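PDB 2OQT: ascorbate-specific PTS system EIIA component from Streptococcus pyogenes serotype M1, which probably serves as the cytoplasmic phosphocarrier of the ascorbate phosphotransferase system, relaying phosphate for sugar uptake coupled to phosphorylation. Local coordinates for residues Gln6-Asn11 / Glu141-Val146; Gln24-Leu29 / Ser99-Leu104; Ala122-Glu125 / Ala129-Arg132. All coordinates share one frame; numbering follows the deposited sequence.

Contact 1. Residues Gln6-Asn11 / Glu141-Val146. Unlike the reference sequence in segment 6-11: Leu8 (reference Phe).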
loop_
_atom_site.group_PDB
_atom_site.type_symbol
_atom_site.label_atom_id
_atom_site.label_comp_id
_atom_site.label_asym_id
_atom_site.label_seq_id
_atom_site.Cartn_x
_atom_site.Cartn_y
_atom_site.Cartn_z
ATOM N N GLN A 6 11.851 -2.649 6.360
ATOM C CA GLN A 6 12.203 -4.029 6.553
ATOM C C GLN A 6 11.137 -4.917 5.991
ATOM O O GLN A 6 11.449 -5.887 5.305
ATOM C CB GLN A 6 12.437 -4.346 8.033
ATOM C CG GLN A 6 13.018 -5.750 8.274
ATOM C CD GLN A 6 14.298 -6.020 7.433
ATOM O OE1 GLN A 6 15.191 -5.147 7.300
ATOM N NE2 GLN A 6 14.369 -7.217 6.846
ATOM N N ALA A 7 9.881 -4.591 6.309
ATOM C CA ALA A 7 8.691 -5.356 5.860
ATOM C C ALA A 7 8.673 -5.530 4.342
ATOM O O ALA A 7 8.265 -6.568 3.811
ATOM C CB ALA A 7 7.404 -4.663 6.328
ATOM N N LEU A 8 9.138 -4.486 3.667
ATOM C CA LEU A 8 9.097 -4.377 2.222
ATOM C C LEU A 8 10.170 -5.263 1.601
ATOM O O LEU A 8 10.002 -5.793 0.485
ATOM C CB LEU A 8 9.334 -2.925 1.848
ATOM C CG LEU A 8 8.313 -1.970 1.223
ATOM C CD1 LEU A 8 6.812 -2.332 1.280
ATOM C CD2 LEU A 8 8.591 -0.543 1.763
ATOM N N ILE A 9 11.262 -5.420 2.349
ATOM C CA ILE A 9 12.372 -6.272 1.954
ATOM C C ILE A 9 12.029 -7.718 2.248
ATOM O O ILE A 9 12.281 -8.596 1.414
ATOM C CB ILE A 9 13.687 -5.925 2.692
ATOM C CG1 ILE A 9 14.257 -4.581 2.238
ATOM C CG2 ILE A 9 14.714 -7.017 2.437
ATOM C CD1 ILE A 9 15.279 -3.980 3.229
ATOM N N ASP A 10 11.468 -7.965 3.429
ATOM C CA ASP A 10 11.163 -9.320 3.853
ATOM C C ASP A 10 10.149 -10.017 2.971
ATOM O O ASP A 10 10.008 -11.258 2.976
ATOM C CB ASP A 10 10.690 -9.308 5.288
ATOM C CG ASP A 10 11.800 -8.928 6.237
ATOM O OD1 ASP A 10 13.002 -9.035 5.827
ATOM O OD2 ASP A 10 11.478 -8.522 7.386
ATOM N N ASN A 11 9.449 -9.202 2.202
ATOM C CA ASN A 11 8.330 -9.644 1.422
ATOM C C ASN A 11 8.626 -9.425 -0.022
ATOM O O ASN A 11 7.898 -9.949 -0.881
ATOM C CB ASN A 11 7.098 -8.865 1.861
ATOM C CG ASN A 11 6.516 -9.425 3.112
ATOM O OD1 ASN A 11 5.844 -10.459 3.056
ATOM N ND2 ASN A 11 6.821 -8.814 4.260
ATOM N N GLU A 141 15.693 2.467 -4.871
ATOM C CA GLU A 141 15.390 3.868 -4.547
ATOM C C GLU A 141 14.084 4.095 -3.831
ATOM O O GLU A 141 13.958 5.067 -3.093
ATOM C CB GLU A 141 15.552 4.830 -5.730
ATOM C CG GLU A 141 15.202 4.309 -7.079
ATOM C CD GLU A 141 16.128 4.895 -8.132
ATOM O OE1 GLU A 141 15.649 5.520 -9.118
ATOM O OE2 GLU A 141 17.355 4.728 -7.939
ATOM N N VAL A 142 13.119 3.204 -4.022
ATOM C CA VAL A 142 11.941 3.232 -3.167
ATOM C C VAL A 142 12.397 3.043 -1.720
ATOM O O VAL A 142 12.092 3.862 -0.860
ATOM C CB VAL A 142 10.871 2.201 -3.565
ATOM C CG1 VAL A 142 9.755 2.169 -2.542
ATOM C CG2 VAL A 142 10.291 2.520 -4.947
ATOM N N LEU A 143 13.181 2.002 -1.467
ATOM C CA LEU A 143 13.700 1.762 -0.125
ATOM C C LEU A 143 14.550 2.943 0.383
ATOM O O LEU A 143 14.600 3.219 1.580
ATOM C CB LEU A 143 14.497 0.448 -0.069
ATOM C CG LEU A 143 13.879 -0.962 0.129
ATOM C CD1 LEU A 143 12.621 -1.022 1.039
ATOM C CD2 LEU A 143 13.599 -1.660 -1.176
ATOM N N GLU A 144 15.215 3.649 -0.528
ATOM C CA GLU A 144 16.032 4.786 -0.117
ATOM C C GLU A 144 15.165 5.961 0.304
ATOM O O GLU A 144 15.491 6.669 1.265
ATOM C CB GLU A 144 17.075 5.149 -1.173
ATOM C CG GLU A 144 18.430 4.443 -0.919
ATOM C CD GLU A 144 19.146 4.026 -2.208
ATOM O OE1 GLU A 144 18.643 4.376 -3.300
ATOM O OE2 GLU A 144 20.207 3.352 -2.134
HETATM N N MSE A 145 14.047 6.135 -0.395
HETATM C CA MSE A 145 13.030 7.080 0.037
HETATM C C MSE A 145 12.480 6.721 1.399
HETATM O O MSE A 145 12.295 7.615 2.216
HETATM C CB MSE A 145 11.901 7.168 -0.965
HETATM C CG MSE A 145 12.344 7.705 -2.278
HETATM SE SE MSE A 145 10.831 8.252 -3.332
HETATM C CE MSE A 145 9.976 9.471 -2.034
ATOM N N VAL A 146 12.247 5.426 1.653
ATOM C CA VAL A 146 11.714 4.970 2.945
ATOM C C VAL A 146 12.680 5.184 4.118
ATOM O O VAL A 146 12.230 5.459 5.233
ATOM C CB VAL A 146 11.193 3.482 2.908
ATOM C CG1 VAL A 146 10.456 3.108 4.204
ATOM C CG2 VAL A 146 10.271 3.257 1.720
#
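Leu8 and Ile9 meet Leu143 and Val146 where two helices from opposite ends of the chain run side by side, their directions 158° apart and their short axes approaching to 10.9 Å. The apolar contact centres on one methyl: Leu143 CD1 reaches Leu8 CB at 3.9 Å and Ile9 CG1 at 4.1 Å. The side chains of Leu8 and Leu143 slide past one another in opposite directions. With CG beside the backbone N (chi1 -84°), Leu143 projects across the gap. Farther along, Leu8 CD2 and Val146 CG2 touch at 4.2 Å, and Phe81 and Ile14 of the sheet also pack on Leu8.

No polar bond crosses the contact; one that lies at the end of helix 4-10 is that from Asn11 ND2 to Ala7 O, 2.7 Å long, nearly straight (166°), in the carbonyl plane and on a lone pair. The other side of the amide is held too, since Asn11 OD1 is bonded by Ser37 OG and Arg78 NH2.

With no directional bond or charge pair between the two segments, the apolar packing of Leu8, Ile9, Leu143 and Val146 makes the contact.

Contact 2. Residues Gln24-Leu29 / Ser99-Leu104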
loop_
_atom_site.group_PDB
_atom_site.type_symbol
_atom_site.label_atom_id
_atom_site.label_comp_id
_atom_site.label_asym_id
_atom_site.label_seq_id
_atom_site.Cartn_x
_atom_site.Cartn_y
_atom_site.Cartn_z
ATOM N N GLN A 24 -10.594 -1.434 -8.588
ATOM C CA GLN A 24 -10.529 -2.882 -8.361
ATOM C C GLN A 24 -9.257 -3.562 -8.955
ATOM O O GLN A 24 -8.640 -4.347 -8.265
ATOM C CB GLN A 24 -11.803 -3.558 -8.849
ATOM C CG GLN A 24 -13.058 -3.157 -8.082
ATOM C CD GLN A 24 -13.947 -2.162 -8.832
ATOM O OE1 GLN A 24 -15.169 -2.159 -8.637
ATOM N NE2 GLN A 24 -13.356 -1.330 -9.684
ATOM N N GLU A 25 -8.881 -3.246 -10.212
ATOM C CA GLU A 25 -7.617 -3.725 -10.851
ATOM C C GLU A 25 -6.412 -3.353 -10.007
ATOM O O GLU A 25 -5.504 -4.149 -9.803
ATOM C CB GLU A 25 -7.407 -3.100 -12.252
ATOM C CG GLU A 25 -7.575 -4.009 -13.494
ATOM C CD GLU A 25 -8.963 -3.887 -14.222
ATOM O OE1 GLU A 25 -9.016 -3.304 -15.346
ATOM O OE2 GLU A 25 -9.994 -4.392 -13.688
ATOM N N ALA A 26 -6.428 -2.128 -9.494
ATOM C CA ALA A 26 -5.271 -1.555 -8.783
ATOM C C ALA A 26 -5.091 -2.170 -7.400
ATOM O O ALA A 26 -3.979 -2.391 -6.912
ATOM C CB ALA A 26 -5.422 -0.080 -8.672
ATOM N N VAL A 27 -6.218 -2.456 -6.775
ATOM C CA VAL A 27 -6.206 -3.122 -5.500
ATOM C C VAL A 27 -5.690 -4.555 -5.676
ATOM O O VAL A 27 -4.843 -4.985 -4.910
ATOM C CB VAL A 27 -7.593 -3.000 -4.835
ATOM C CG1 VAL A 27 -7.801 -4.018 -3.762
ATOM C CG2 VAL A 27 -7.710 -1.637 -4.276
ATOM N N ARG A 28 -6.197 -5.283 -6.658
ATOM C CA ARG A 28 -5.691 -6.615 -6.952
ATOM C C ARG A 28 -4.170 -6.583 -7.087
ATOM O O ARG A 28 -3.460 -7.375 -6.468
ATOM C CB ARG A 28 -6.338 -7.138 -8.233
ATOM C CG ARG A 28 -5.846 -8.486 -8.720
ATOM C CD ARG A 28 -6.685 -8.937 -9.911
ATOM N NE ARG A 28 -7.875 -9.686 -9.489
ATOM C CZ ARG A 28 -9.064 -9.620 -10.092
ATOM N NH1 ARG A 28 -9.235 -8.816 -11.148
ATOM N NH2 ARG A 28 -10.083 -10.338 -9.623
ATOM N N LEU A 29 -3.672 -5.648 -7.898
ATOM C CA LEU A 29 -2.234 -5.549 -8.178
ATOM C C LEU A 29 -1.481 -5.174 -6.919
ATOM O O LEU A 29 -0.306 -5.499 -6.778
ATOM C CB LEU A 29 -1.953 -4.519 -9.300
ATOM C CG LEU A 29 -2.378 -4.805 -10.770
ATOM C CD1 LEU A 29 -2.259 -3.518 -11.573
ATOM C CD2 LEU A 29 -1.571 -5.983 -11.449
ATOM N N SER A 99 -2.161 7.028 -7.470
ATOM C CA SER A 99 -1.064 6.559 -8.290
ATOM C C SER A 99 -0.180 5.653 -7.499
ATOM O O SER A 99 0.574 4.858 -8.081
ATOM C CB SER A 99 -0.261 7.729 -8.904
ATOM O OG SER A 99 -1.003 8.322 -9.975
ATOM N N VAL A 100 -0.277 5.758 -6.175
ATOM C CA VAL A 100 0.509 4.894 -5.305
ATOM C C VAL A 100 -0.313 4.174 -4.232
ATOM O O VAL A 100 -0.944 4.788 -3.383
ATOM C CB VAL A 100 1.688 5.676 -4.677
ATOM C CG1 VAL A 100 2.581 4.750 -3.823
ATOM C CG2 VAL A 100 2.504 6.380 -5.792
ATOM N N LEU A 101 -0.262 2.851 -4.271
ATOM C CA LEU A 101 -0.924 1.990 -3.270
ATOM C C LEU A 101 0.077 1.293 -2.352
ATOM O O LEU A 101 0.911 0.460 -2.798
ATOM C CB LEU A 101 -1.812 0.960 -3.962
ATOM C CG LEU A 101 -2.936 1.618 -4.797
ATOM C CD1 LEU A 101 -2.486 1.907 -6.242
ATOM C CD2 LEU A 101 -4.223 0.789 -4.755
ATOM N N LEU A 102 -0.009 1.681 -1.077
ATOM C CA LEU A 102 0.652 0.998 0.024
ATOM C C LEU A 102 -0.297 0.107 0.843
ATOM O O LEU A 102 -0.819 0.499 1.879
ATOM C CB LEU A 102 1.314 2.013 0.949
ATOM C CG LEU A 102 2.694 1.564 1.411
ATOM C CD1 LEU A 102 3.583 2.775 1.619
ATOM C CD2 LEU A 102 2.609 0.728 2.649
ATOM N N THR A 103 -0.509 -1.099 0.353
ATOM C CA THR A 103 -1.128 -2.176 1.101
ATOM C C THR A 103 -0.534 -2.496 2.451
ATOM O O THR A 103 0.678 -2.624 2.619
ATOM C CB THR A 103 -1.074 -3.405 0.256
ATOM O OG1 THR A 103 -1.559 -2.987 -1.010
ATOM C CG2 THR A 103 -1.956 -4.521 0.822
ATOM N N LEU A 104 -1.435 -2.707 3.382
ATOM C CA LEU A 104 -1.082 -2.977 4.746
ATOM C C LEU A 104 -1.800 -4.227 5.186
ATOM O O LEU A 104 -2.995 -4.312 5.000
ATOM C CB LEU A 104 -1.604 -1.810 5.570
ATOM C CG LEU A 104 -1.558 -1.808 7.080
ATOM C CD1 LEU A 104 -2.340 -0.580 7.486
ATOM C CD2 LEU A 104 -2.220 -2.965 7.642
#
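Leu101 reaches from the strand to the helix, its CD2 making most of the contacts with Ala26 and Val27. In the apolar part, CD2 lies 4.2 Å from Ala26 CB and 4.3 Å from Val27 CG2, so it is shared between two successive residues of the helix, while Leu101 CD1 also lies beside Ala26 CB, at 4.3 Å. Leu101 holds CG anti to its carbonyl carbon (chi1 -61°), which carries the isobutyl group off the strand toward the helix. On the helix side, Val27 turns CG1 anti to the backbone N (chi1 161°), leaving CG2 as the branch that meets the leucine. Tyr45 and Ile48 of helix 42-55, together with Phe92, pack on the same valine.

The methyl also rests against helix backbone, with Leu101 CD2 3.9 Å from Ala26 O. This is van der Waals packing of a methyl on a carbonyl; consistent with the small side chain of Ala26, the methyl comes down to the peptide.

No hydrogen bond joins segments 24-29 and 99-104, but one step further along the helix Thr103 OG1 makes a weak hydrogen bond with Ala30 O. Within the helix, Arg28 N bonds Gln24 O at 3.1 Å and Leu29 N bonds Glu25 O at 3.0 Å. In the sheet, the backbone of Leu101 pairs with Ile84, and that of Val100 with Gly64 and Ala66, so the strand has neighbours along both edges. Val100 and Leu102 turn to the other face, where Leu102 meets Ile120 and Leu123 of helix 111-124. The alternation places this strand in the middle layer of an alpha/beta fold, with helices packed on its two faces.

The chemistry implies a mainly apolar, buried joint on the patch formed by Ala26 and Val27, with one weak polar tie beside it.

Contact 3. Residues Ala122-Glu125 / Ala129-Arg132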
loop_
_atom_site.group_PDB
_atom_site.type_symbol
_atom_site.label_atom_id
_atom_site.label_comp_id
_atom_site.label_asym_id
_atom_site.label_seq_id
_atom_site.Cartn_x
_atom_site.Cartn_y
_atom_site.Cartn_z
ATOM N N ALA A 122 4.587 9.500 7.095
ATOM C CA ALA A 122 5.936 10.051 7.025
ATOM C C ALA A 122 6.526 9.988 5.627
ATOM O O ALA A 122 7.149 10.956 5.164
ATOM C CB ALA A 122 6.839 9.354 8.016
ATOM N N LEU A 123 6.326 8.861 4.947
ATOM C CA LEU A 123 6.819 8.689 3.567
ATOM C C LEU A 123 6.173 9.685 2.631
ATOM O O LEU A 123 6.816 10.220 1.718
ATOM C CB LEU A 123 6.549 7.272 3.059
ATOM C CG LEU A 123 6.992 6.942 1.628
ATOM C CD1 LEU A 123 8.511 6.894 1.477
ATOM C CD2 LEU A 123 6.385 5.617 1.191
ATOM N N PHE A 124 4.893 9.932 2.854
ATOM C CA PHE A 124 4.152 10.769 1.926
ATOM C C PHE A 124 4.245 12.241 2.289
ATOM O O PHE A 124 3.969 13.091 1.444
ATOM C CB PHE A 124 2.708 10.291 1.788
ATOM C CG PHE A 124 2.594 8.929 1.138
ATOM C CD1 PHE A 124 2.793 8.782 -0.236
ATOM C CD2 PHE A 124 2.315 7.792 1.906
ATOM C CE1 PHE A 124 2.702 7.530 -0.833
ATOM C CE2 PHE A 124 2.220 6.534 1.319
ATOM C CZ PHE A 124 2.415 6.395 -0.046
ATOM N N GLU A 125 4.664 12.520 3.529
ATOM C CA GLU A 125 4.959 13.867 4.000
ATOM C C GLU A 125 6.327 14.382 3.517
ATOM O O GLU A 125 6.767 15.469 3.912
ATOM C CB GLU A 125 4.895 13.904 5.527
ATOM C CG GLU A 125 3.469 13.918 6.085
ATOM C CD GLU A 125 3.380 14.445 7.528
ATOM O OE1 GLU A 125 4.450 14.609 8.179
ATOM O OE2 GLU A 125 2.232 14.690 8.002
ATOM N N ALA A 129 6.471 13.579 -2.906
ATOM C CA ALA A 129 6.618 12.144 -2.724
ATOM C C ALA A 129 5.999 11.300 -3.845
ATOM O O ALA A 129 6.682 10.424 -4.388
ATOM C CB ALA A 129 6.106 11.709 -1.365
ATOM N N ILE A 130 4.735 11.541 -4.205
ATOM C CA ILE A 130 4.089 10.583 -5.117
ATOM C C ILE A 130 4.749 10.478 -6.501
ATOM O O ILE A 130 4.975 9.371 -7.040
ATOM C CB ILE A 130 2.487 10.617 -5.137
ATOM C CG1 ILE A 130 1.927 11.348 -6.346
ATOM C CG2 ILE A 130 1.876 11.130 -3.821
ATOM C CD1 ILE A 130 0.790 10.611 -7.011
ATOM N N GLU A 131 5.124 11.642 -7.026
ATOM C CA GLU A 131 5.803 11.802 -8.308
ATOM C C GLU A 131 7.232 11.289 -8.200
ATOM O O GLU A 131 7.683 10.543 -9.061
ATOM C CB GLU A 131 5.784 13.276 -8.708
ATOM C CG GLU A 131 4.662 14.070 -8.023
ATOM C CD GLU A 131 4.931 14.241 -6.522
ATOM O OE1 GLU A 131 6.025 13.795 -6.083
ATOM O OE2 GLU A 131 4.072 14.803 -5.794
ATOM N N ARG A 132 7.946 11.657 -7.142
ATOM C CA ARG A 132 9.221 11.014 -6.873
ATOM C C ARG A 132 9.093 9.477 -6.907
ATOM O O ARG A 132 9.914 8.790 -7.537
ATOM C CB ARG A 132 9.754 11.452 -5.518
ATOM C CG ARG A 132 10.612 12.704 -5.532
ATOM C CD ARG A 132 11.688 12.577 -4.469
ATOM N NE ARG A 132 11.306 13.130 -3.165
ATOM C CZ ARG A 132 11.976 12.895 -2.033
ATOM N NH1 ARG A 132 13.048 12.103 -2.033
ATOM N NH2 ARG A 132 11.571 13.456 -0.893
#
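Arg132 NE hydrogen-bonds Asp127 O within the short connection between helices 111-124 and 129-134, a helix-loop-helix junction across which Leu123 and Phe124 meet Ala129 and Ile130. The junction belongs to the alpha/beta fold of this EIIA family, and three loop residues separate Glu125 from Ala129.

Ala129 makes the closest approach between the segments. Its CB points at the end of the preceding helix and settles against two successive carbonyl oxygens, 3.5 Å from Leu123 O and 3.8 Å from Phe124 O. These are packing contacts, not hydrogen bonds, and suit a side chain that is a lone methyl. The backbones come correspondingly close, with the CA atoms of Phe124 and Ala129 5.4 Å apart.

Alongside, the aromatic ring of Phe124 comes nearest the second helix at CD1, 4.4 Å from Ile130 CG2, which approaches obliquely. The CG of Phe124 stands anti to the carbonyl carbon (chi1 -66°). Val100 and Leu102 of strand 97-105 also pack on this phenylalanine, so the ring bridges the helical turn and the sheet. At the far end of the second segment, Arg132 NH1 forms a long, weak ion pair with Glu148 of helix 139-149.

One face of the Phe124 ring is touched by its own neighbour: Leu123 CD2 sits 4.2 Å above the plane, displaced toward the rim.

In the fold
Starting at the N terminus, helix 4-10 opens contact 1, which closes only when the chain reaches helix 139-149, with 129 residues between segments 6-11 and 141-146. The other two contacts fall within that span. Contact 2 opens on helix 23-36 and closes on strand 97-105; contact 3 then opens and closes locally, joining helices 111-124 and 129-134, so the two follow in series without crossing. Contact 2 ties a helix to one face of the sheet, whereas contacts 1 and 3 lie on the other side. Leu102 and Ser99 touch the residues of contact 3 directly, and Leu123 and Ala129 meet Met145 or Val146 of contact 1. Contacts 1 and 2 do not touch, their centres about 17 Å apart.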